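Local coordinates for protein Aster-A (Mus musculus, PDB 6GQF), which binds cholesterol and carries it without vesicles from the plasma membrane to the endoplasmic reticulum, at residues L104-F118 against V128-Y140. Sequence-based numbering, arbitrary orientation.
With HC3 (25-hydroxycholesterol), chain E.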
ATOM      1  N   LEU A 104      -7.660  20.046   6.783  1.00 90.64           N
ATOM      2  CA  LEU A 104      -8.898  19.880   6.038  1.00 93.36           C
ATOM      3  C   LEU A 104      -9.767  18.825   6.709  1.00 90.04           C
ATOM      4  O   LEU A 104      -9.490  17.628   6.624  1.00 99.31           O
ATOM      5  CB  LEU A 104      -8.612  19.489   4.584  1.00 83.69           C
ATOM      6  CG  LEU A 104      -9.677  19.901   3.567  1.00 71.81           C
ATOM      7  CD1 LEU A 104      -9.653  21.401   3.321  1.00 68.65           C
ATOM      8  CD2 LEU A 104      -9.468  19.154   2.276  1.00 77.05           C
ATOM      9  N   GLY A 105     -10.809  19.283   7.391  1.00 79.50           N
ATOM     10  CA  GLY A 105     -11.766  18.396   8.016  1.00 75.45           C
ATOM     11  C   GLY A 105     -11.229  17.655   9.230  1.00 72.89           C
ATOM     12  O   GLY A 105     -10.543  18.247  10.063  1.00 72.46           O
ATOM     13  N   PRO A 106     -11.556  16.356   9.354  1.00 73.65           N
ATOM     14  CA  PRO A 106     -11.130  15.550  10.506  1.00 73.19           C
ATOM     15  C   PRO A 106      -9.618  15.433  10.666  1.00 77.35           C
ATOM     16  O   PRO A 106      -8.861  15.726   9.738  1.00 77.65           O
ATOM     17  CB  PRO A 106     -11.730  14.172  10.211  1.00 84.36           C
ATOM     18  CG  PRO A 106     -12.869  14.440   9.300  1.00 84.10           C
ATOM     19  CD  PRO A 106     -12.446  15.594   8.460  1.00 77.11           C
ATOM     20  N   LYS A 107      -9.198  14.998  11.850  1.00 76.40           N
ATOM     21  CA  LYS A 107      -7.787  14.791  12.153  1.00 72.07           C
ATOM     22  C   LYS A 107      -7.474  13.300  12.194  1.00 67.19           C
ATOM     23  O   LYS A 107      -6.420  12.887  12.682  1.00 65.60           O
ATOM     24  CB  LYS A 107      -7.424  15.458  13.482  1.00 73.74           C
ATOM     25  CG  LYS A 107      -7.690  16.956  13.500  1.00 77.77           C
ATOM     26  CD  LYS A 107      -7.380  17.572  14.852  1.00 76.83           C
ATOM     27  CE  LYS A 107      -7.702  19.058  14.870  1.00 76.09           C
ATOM     28  NZ  LYS A 107      -7.284  19.710  16.146  1.00 84.07           N
ATOM     29  N   SER A 108      -8.400  12.497  11.680  1.00 70.49           N
ATOM     30  CA  SER A 108      -8.200  11.054  11.582  1.00 70.04           C
ATOM     31  C   SER A 108      -9.206  10.440  10.609  1.00 66.42           C
ATOM     32  O   SER A 108     -10.168  11.093  10.202  1.00 69.72           O
ATOM     33  CB  SER A 108      -8.321  10.393  12.957  1.00 71.32           C
ATOM     34  OG  SER A 108      -9.602  10.610  13.524  1.00 74.11           O
ATOM     35  N   ALA A 109      -8.966   9.187  10.227  1.00 65.61           N
ATOM     36  CA  ALA A 109      -9.830   8.494   9.277  1.00 65.23           C
ATOM     37  C   ALA A 109      -9.595   6.989   9.310  1.00 64.53           C
ATOM     38  O   ALA A 109      -8.530   6.531   9.712  1.00 69.34           O
ATOM     39  CB  ALA A 109      -9.599   9.024   7.875  1.00 64.43           C
ATOM     40  N   SER A 110     -10.597   6.227   8.879  1.00 71.16           N
ATOM     41  CA  SER A 110     -10.489   4.775   8.793  1.00 71.10           C
ATOM     42  C   SER A 110     -10.100   4.380   7.377  1.00 73.56           C
ATOM     43  O   SER A 110     -10.443   5.070   6.416  1.00 68.98           O
ATOM     44  CB  SER A 110     -11.804   4.098   9.188  1.00 71.98           C
ATOM     45  OG  SER A 110     -12.097   4.306  10.558  1.00 86.05           O
ATOM     46  N   VAL A 111      -9.386   3.265   7.260  1.00 73.11           N
ATOM     47  CA  VAL A 111      -8.927   2.773   5.971  1.00 65.01           C
ATOM     48  C   VAL A 111      -9.148   1.279   5.862  1.00 64.79           C
ATOM     49  O   VAL A 111      -8.478   0.504   6.533  1.00 68.62           O
ATOM     50  CB  VAL A 111      -7.430   3.067   5.753  1.00 66.54           C
ATOM     51  CG1 VAL A 111      -6.932   2.420   4.459  1.00 60.79           C
ATOM     52  CG2 VAL A 111      -7.181   4.563   5.736  1.00 67.07           C
ATOM     53  N   VAL A 112     -10.081   0.881   5.006  1.00 64.54           N
ATOM     54  CA  VAL A 112     -10.254  -0.523   4.676  1.00 58.79           C
ATOM     55  C   VAL A 112      -9.437  -0.823   3.436  1.00 56.58           C
ATOM     56  O   VAL A 112      -9.535  -0.107   2.442  1.00 59.49           O
ATOM     57  CB  VAL A 112     -11.720  -0.872   4.431  1.00 56.94           C
ATOM     58  CG1 VAL A 112     -11.861  -2.317   3.951  1.00 55.21           C
ATOM     59  CG2 VAL A 112     -12.515  -0.651   5.695  1.00 60.12           C
ATOM     60  N   GLU A 113      -8.631  -1.878   3.503  1.00 60.88           N
ATOM     61  CA  GLU A 113      -7.760  -2.257   2.397  1.00 62.67           C
ATOM     62  C   GLU A 113      -7.984  -3.712   2.001  1.00 58.70           C
ATOM     63  O   GLU A 113      -8.222  -4.563   2.854  1.00 58.17           O
ATOM     64  CB  GLU A 113      -6.289  -2.030   2.770  1.00 66.06           C
ATOM     65  CG  GLU A 113      -5.295  -2.333   1.647  1.00 64.15           C
ATOM     66  CD  GLU A 113      -3.854  -2.099   2.057  1.00 71.61           C
ATOM     67  OE1 GLU A 113      -3.616  -1.792   3.245  1.00 74.49           O
ATOM     68  OE2 GLU A 113      -2.958  -2.226   1.193  1.00 74.91           O
ATOM     69  N   THR A 114      -7.910  -3.977   0.700  1.00 58.73           N
ATOM     70  CA  THR A 114      -8.044  -5.326   0.158  1.00 59.86           C
ATOM     71  C   THR A 114      -6.821  -5.683  -0.679  1.00 58.63           C
ATOM     72  O   THR A 114      -6.464  -4.949  -1.599  1.00 58.18           O
ATOM     73  CB  THR A 114      -9.302  -5.454  -0.711  1.00 59.37           C
ATOM     74  OG1 THR A 114     -10.425  -4.931   0.003  1.00 64.19           O
ATOM     75  CG2 THR A 114      -9.567  -6.899  -1.071  1.00 64.37           C
ATOM     76  N   GLN A 115      -6.192  -6.811  -0.364  1.00 57.37           N
ATOM     77  CA  GLN A 115      -4.992  -7.244  -1.075  1.00 61.20           C
ATOM     78  C   GLN A 115      -5.184  -8.599  -1.743  1.00 58.52           C
ATOM     79  O   GLN A 115      -5.671  -9.535  -1.119  1.00 60.88           O
ATOM     80  CB  GLN A 115      -3.800  -7.306  -0.119  1.00 59.91           C
ATOM     81  CG  GLN A 115      -3.352  -5.948   0.381  1.00 64.37           C
ATOM     82  CD  GLN A 115      -2.076  -6.026   1.189  1.00 66.19           C
ATOM     83  OE1 GLN A 115      -1.694  -7.096   1.662  1.00 69.13           O
ATOM     84  NE2 GLN A 115      -1.401  -4.892   1.344  1.00 63.74           N
ATOM     85  N   THR A 116      -4.797  -8.686  -3.015  1.00 63.75           N
ATOM     86  CA  THR A 116      -4.839  -9.937  -3.773  1.00 68.52           C
ATOM     87  C   THR A 116      -3.440 -10.364  -4.214  1.00 62.92           C
ATOM     88  O   THR A 116      -2.807  -9.672  -5.004  1.00 55.63           O
ATOM     89  CB  THR A 116      -5.729  -9.815  -5.027  1.00 61.85           C
ATOM     90  OG1 THR A 116      -7.051  -9.419  -4.644  1.00 73.00           O
ATOM     91  CG2 THR A 116      -5.807 -11.140  -5.765  1.00 69.07           C
ATOM     92  N   LEU A 117      -2.980 -11.516  -3.725  1.00 67.47           N
ATOM     93  CA  LEU A 117      -1.626 -11.994  -4.006  1.00 71.12           C
ATOM     94  C   LEU A 117      -1.594 -12.992  -5.155  1.00 66.14           C
ATOM     95  O   LEU A 117      -2.353 -13.955  -5.175  1.00 68.74           O
ATOM     96  CB  LEU A 117      -1.020 -12.642  -2.755  1.00 74.99           C
ATOM     97  CG  LEU A 117       0.512 -12.739  -2.676  1.00 73.91           C
ATOM     98  CD1 LEU A 117       0.924 -13.010  -1.245  1.00 71.34           C
ATOM     99  CD2 LEU A 117       1.084 -13.819  -3.586  1.00 77.52           C
ATOM    100  N   PHE A 118      -0.694 -12.749  -6.104  1.00 73.76           N
ATOM    101  CA  PHE A 118      -0.442 -13.667  -7.210  1.00 78.42           C
ATOM    102  C   PHE A 118       0.992 -14.181  -7.145  1.00 78.72           C
ATOM    103  O   PHE A 118       1.941 -13.406  -7.251  1.00 79.98           O
ATOM    104  CB  PHE A 118      -0.680 -12.977  -8.553  1.00 75.27           C
ATOM    105  CG  PHE A 118      -2.028 -12.334  -8.672  1.00 78.65           C
ATOM    106  CD1 PHE A 118      -2.220 -11.020  -8.278  1.00 77.88           C
ATOM    107  CD2 PHE A 118      -3.100 -13.044  -9.180  1.00 80.76           C
ATOM    108  CE1 PHE A 118      -3.462 -10.427  -8.389  1.00 78.71           C
ATOM    109  CE2 PHE A 118      -4.341 -12.459  -9.293  1.00 82.66           C
ATOM    110  CZ  PHE A 118      -4.524 -11.148  -8.898  1.00 82.95           C
ATOM    111  N   VAL A 128       3.351 -10.989  -6.865  1.00 67.63           N
ATOM    112  CA  VAL A 128       2.756  -9.672  -7.087  1.00 66.15           C
ATOM    113  C   VAL A 128       1.470  -9.585  -6.278  1.00 59.34           C
ATOM    114  O   VAL A 128       0.763 -10.580  -6.131  1.00 65.69           O
ATOM    115  CB  VAL A 128       2.457  -9.416  -8.583  1.00 65.66           C
ATOM    116  CG1 VAL A 128       1.689  -8.106  -8.787  1.00 57.46           C
ATOM    117  CG2 VAL A 128       3.746  -9.405  -9.380  1.00 70.43           C
ATOM    118  N   VAL A 129       1.172  -8.408  -5.738  1.00 60.24           N
ATOM    119  CA  VAL A 129      -0.082  -8.225  -5.019  1.00 64.25           C
ATOM    120  C   VAL A 129      -0.705  -6.881  -5.358  1.00 59.53           C
ATOM    121  O   VAL A 129      -0.033  -5.848  -5.356  1.00 53.56           O
ATOM    122  CB  VAL A 129       0.103  -8.377  -3.472  1.00 57.37           C
ATOM    123  CG1 VAL A 129       1.560  -8.487  -3.106  1.00 64.22           C
ATOM    124  CG2 VAL A 129      -0.572  -7.252  -2.693  1.00 55.57           C
ATOM    125  N   ASP A 130      -1.996  -6.931  -5.686  1.00 58.46           N
ATOM    126  CA  ASP A 130      -2.791  -5.740  -5.957  1.00 56.59           C
ATOM    127  C   ASP A 130      -3.508  -5.295  -4.696  1.00 57.05           C
ATOM    128  O   ASP A 130      -4.044  -6.117  -3.958  1.00 53.23           O
ATOM    129  CB  ASP A 130      -3.818  -6.004  -7.057  1.00 59.56           C
ATOM    130  CG  ASP A 130      -3.212  -5.991  -8.445  1.00 75.17           C
ATOM    131  OD1 ASP A 130      -2.324  -5.151  -8.707  1.00 78.71           O
ATOM    132  OD2 ASP A 130      -3.637  -6.816  -9.282  1.00 82.38           O
ATOM    133  N   SER A 131      -3.534  -3.987  -4.469  1.00 60.71           N
ATOM    134  CA  SER A 131      -4.113  -3.433  -3.255  1.00 59.10           C
ATOM    135  C   SER A 131      -5.155  -2.368  -3.581  1.00 57.63           C
ATOM    136  O   SER A 131      -4.880  -1.439  -4.337  1.00 59.34           O
ATOM    137  CB  SER A 131      -3.011  -2.848  -2.369  1.00 59.49           C
ATOM    138  OG  SER A 131      -3.527  -2.445  -1.112  1.00 71.38           O
ATOM    139  N   GLU A 132      -6.355  -2.525  -3.025  1.00 58.08           N
ATOM    140  CA  GLU A 132      -7.394  -1.499  -3.103  1.00 58.38           C
ATOM    141  C   GLU A 132      -7.553  -0.834  -1.741  1.00 53.24           C
ATOM    142  O   GLU A 132      -7.882  -1.497  -0.759  1.00 56.03           O
ATOM    143  CB  GLU A 132      -8.733  -2.088  -3.544  1.00 69.74           C
ATOM    144  CG  GLU A 132      -8.742  -2.705  -4.923  1.00 77.44           C
ATOM    145  CD  GLU A 132     -10.122  -3.205  -5.303  1.00 98.90           C
ATOM    146  OE1 GLU A 132     -11.077  -2.398  -5.249  1.00 97.00           O
ATOM    147  OE2 GLU A 132     -10.258  -4.402  -5.636  1.00100.86           O
ATOM    148  N   VAL A 133      -7.324   0.473  -1.690  1.00 56.12           N
ATOM    149  CA  VAL A 133      -7.365   1.218  -0.437  1.00 53.97           C
ATOM    150  C   VAL A 133      -8.511   2.209  -0.458  1.00 46.77           C
ATOM    151  O   VAL A 133      -8.539   3.134  -1.269  1.00 45.96           O
ATOM    152  CB  VAL A 133      -6.043   1.966  -0.177  1.00 57.27           C
ATOM    153  CG1 VAL A 133      -6.139   2.821   1.085  1.00 54.24           C
ATOM    154  CG2 VAL A 133      -4.895   0.977  -0.058  1.00 56.26           C
ATOM    155  N   LEU A 134      -9.458   1.998   0.446  1.00 57.45           N
ATOM    156  CA  LEU A 134     -10.591   2.891   0.602  1.00 52.89           C
ATOM    157  C   LEU A 134     -10.463   3.597   1.934  1.00 58.99           C
ATOM    158  O   LEU A 134     -10.475   2.963   2.989  1.00 60.29           O
ATOM    159  CB  LEU A 134     -11.913   2.126   0.515  1.00 56.86           C
ATOM    160  CG  LEU A 134     -12.348   1.683  -0.888  1.00 64.83           C
ATOM    161  CD1 LEU A 134     -11.490   0.555  -1.460  1.00 62.32           C
ATOM    162  CD2 LEU A 134     -13.788   1.255  -0.844  1.00 64.11           C
ATOM    163  N   THR A 135     -10.305   4.914   1.863  1.00 62.57           N
ATOM    164  CA  THR A 135     -10.232   5.761   3.039  1.00 65.06           C
ATOM    165  C   THR A 135     -11.613   6.346   3.322  1.00 65.13           C
ATOM    166  O   THR A 135     -12.208   6.990   2.458  1.00 67.08           O
ATOM    167  CB  THR A 135      -9.214   6.894   2.846  1.00 61.38           C
ATOM    168  OG1 THR A 135      -9.689   7.794   1.840  1.00 74.75           O
ATOM    169  CG2 THR A 135      -7.870   6.333   2.408  1.00 60.15           C
ATOM    170  N   GLN A 136     -12.120   6.105   4.528  1.00 64.53           N
ATOM    171  CA  GLN A 136     -13.450   6.558   4.914  1.00 65.97           C
ATOM    172  C   GLN A 136     -13.355   7.684   5.937  1.00 70.64           C
ATOM    173  O   GLN A 136     -12.358   7.804   6.648  1.00 67.86           O
ATOM    174  CB  GLN A 136     -14.268   5.400   5.494  1.00 76.24           C
ATOM    175  CG  GLN A 136     -14.190   4.092   4.705  1.00 83.21           C
ATOM    176  CD  GLN A 136     -14.835   4.188   3.330  1.00 99.88           C
ATOM    177  OE1 GLN A 136     -15.470   5.189   2.998  1.00102.89           O
ATOM    178  NE2 GLN A 136     -14.677   3.143   2.523  1.00 93.85           N
ATOM    179  N   GLY A 137     -14.397   8.508   6.005  1.00 66.22           N
ATOM    180  CA  GLY A 137     -14.487   9.547   7.013  1.00 54.84           C
ATOM    181  C   GLY A 137     -13.822  10.846   6.613  1.00 57.44           C
ATOM    182  O   GLY A 137     -13.871  11.824   7.357  1.00 70.83           O
ATOM    183  N   ILE A 138     -13.195  10.860   5.442  1.00 60.95           N
ATOM    184  CA  ILE A 138     -12.543  12.064   4.938  1.00 55.35           C
ATOM    185  C   ILE A 138     -13.493  12.843   4.040  1.00 54.86           C
ATOM    186  O   ILE A 138     -14.523  12.316   3.616  1.00 54.45           O
ATOM    187  CB  ILE A 138     -11.262  11.736   4.143  1.00 54.28           C
ATOM    188  CG1 ILE A 138     -11.589  10.872   2.915  1.00 53.70           C
ATOM    189  CG2 ILE A 138     -10.260  11.036   5.041  1.00 61.87           C
ATOM    190  CD1 ILE A 138     -10.440  10.723   1.949  1.00 53.08           C
ATOM    191  N   PRO A 139     -13.155  14.109   3.755  1.00 53.17           N
ATOM    192  CA  PRO A 139     -13.854  14.875   2.718  1.00 54.26           C
ATOM    193  C   PRO A 139     -13.682  14.268   1.323  1.00 54.84           C
ATOM    194  O   PRO A 139     -12.578  13.859   0.966  1.00 50.30           O
ATOM    195  CB  PRO A 139     -13.186  16.249   2.788  1.00 51.57           C
ATOM    196  CG  PRO A 139     -12.612  16.326   4.153  1.00 56.36           C
ATOM    197  CD  PRO A 139     -12.207  14.945   4.512  1.00 54.24           C
ATOM    198  N   TYR A 140     -14.766  14.218   0.554  1.00 57.09           N
ATOM    199  CA  TYR A 140     -14.725  13.746  -0.829  1.00 55.69           C
ATOM    200  C   TYR A 140     -14.353  12.266  -0.939  1.00 53.33           C
ATOM    201  O   TYR A 140     -13.772  11.845  -1.936  1.00 56.29           O
ATOM    202  CB  TYR A 140     -13.742  14.586  -1.652  1.00 45.17           C
ATOM    203  CG  TYR A 140     -13.969  16.077  -1.540  1.00 51.94           C
ATOM    204  CD1 TYR A 140     -15.112  16.664  -2.066  1.00 53.89           C
ATOM    205  CD2 TYR A 140     -13.038  16.899  -0.920  1.00 50.46           C
ATOM    206  CE1 TYR A 140     -15.325  18.023  -1.970  1.00 56.59           C
ATOM    207  CE2 TYR A 140     -13.240  18.261  -0.821  1.00 48.47           C
ATOM    208  CZ  TYR A 140     -14.387  18.821  -1.346  1.00 60.35           C
ATOM    209  OH  TYR A 140     -14.601  20.184  -1.252  1.00 67.80           O
TER
HETATM  210  C18 HC3 E 601      -3.220   9.631   1.824  1.00 49.78           C
HETATM  211  C13 HC3 E 601      -4.550   8.916   2.088  1.00 52.00           C
HETATM  212  C12 HC3 E 601      -4.424   8.397   3.412  1.00 49.92           C
HETATM  213  C11 HC3 E 601      -3.311   7.206   3.541  1.00 53.20           C
HETATM  214  C9  HC3 E 601      -3.520   6.087   2.527  1.00 50.72           C
HETATM  215  C10 HC3 E 601      -2.418   4.899   2.656  1.00 50.72           C
HETATM  216  C19 HC3 E 601      -1.061   5.539   2.841  1.00 52.35           C
HETATM  217  C1  HC3 E 601      -2.702   4.076   3.912  1.00 56.77           C
HETATM  218  C2  HC3 E 601      -1.755   2.908   4.059  1.00 60.81           C
HETATM  219  C3  HC3 E 601      -1.744   2.017   2.859  1.00 62.50           C
HETATM  220  O1  HC3 E 601      -0.745   1.008   3.009  1.00 67.87           O
HETATM  221  C4  HC3 E 601      -1.461   2.795   1.576  1.00 51.81           C
HETATM  222  C5  HC3 E 601      -2.371   4.015   1.472  1.00 47.09           C
HETATM  223  C6  HC3 E 601      -2.735   4.642  -0.011  1.00 50.48           C
HETATM  224  C7  HC3 E 601      -3.844   5.623  -0.057  1.00 48.67           C
HETATM  225  C8  HC3 E 601      -3.592   6.695   1.131  1.00 43.38           C
HETATM  226  C14 HC3 E 601      -4.666   7.752   1.071  1.00 43.55           C
HETATM  227  C15 HC3 E 601      -5.010   8.449  -0.342  1.00 44.36           C
HETATM  228  C16 HC3 E 601      -5.812   9.896   0.127  1.00 46.18           C
HETATM  229  C17 HC3 E 601      -5.772   9.953   1.667  1.00 44.14           C
HETATM  230  C20 HC3 E 601      -5.613  11.271   2.257  1.00 43.32           C
HETATM  231  C21 HC3 E 601      -6.379  11.268   3.614  1.00 55.56           C
HETATM  232  C22 HC3 E 601      -6.046  12.507   1.395  1.00 54.73           C
HETATM  233  C23 HC3 E 601      -7.259  13.264   1.876  1.00 58.21           C
HETATM  234  C24 HC3 E 601      -7.622  14.192   0.741  1.00 56.13           C
HETATM  235  C25 HC3 E 601      -8.504  15.310   1.240  1.00 69.63           C
HETATM  236  C26 HC3 E 601      -8.941  16.111   0.038  1.00 59.46           C
HETATM  237  C27 HC3 E 601      -9.718  14.727   1.937  1.00 61.87           C
HETATM  238  O2  HC3 E 601      -7.768  16.128   2.119  1.00 76.21           O
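V111 and V133 meet on the sterol-facing side of an antiparallel beta hairpin, part of the curved sheet of the VASt (ASTER) domain, a StAR-like sterol-binding fold. The hairpin illustrates how one sheet can serve a ligand on one face and solvent on the other. The two strands run at 164° to each other, bonded through their backbones from S110 with Q136 to F118 with V128.

On the inner face, V111 and V133 slant across one another, their CG1 methyls 3.5 Å apart. V133 puts CG1 anti to its backbone N (chi1 176°), and that methyl also lies 3.8 Å from C7 of 25-hydroxycholesterol. T135 runs alongside V111, pointing the same way, and its CG2 reaches C14 of the sterol. Further along, polar groups replace the methyls. E113 stretches out fully extended, CG beside CG2 of V133, and its OE2 is modelled implausibly close to S131 OG, so the hydrogen bond there is doubtful in detail. Q115 NE2 donates to E113 OE2 at 3.1 Å, coming from above the carboxylate plane, while E113 OE1 pairs with Y96. The amide of Q115 is itself held by R92 through OE1; a leucine in its place would probably leave R92 without this acceptor and E113 OE2 with one donor fewer.

The opposite face carries V112, L134, T114 and E132. Near its end the F118 ring and the D130 carboxylate are inclined at 72°, with D130 also salt-bridged to R149.

Where the strands give way to loops, the rings of P106 and P139 approach each other, CD to CD at 4.0 Å. Beside this meeting lies the tail of the sterol, where L104 CD2 lies 3.5 Å from the sterol hydroxyl O2 and P139 CD 3.6 Å from its methyl C27.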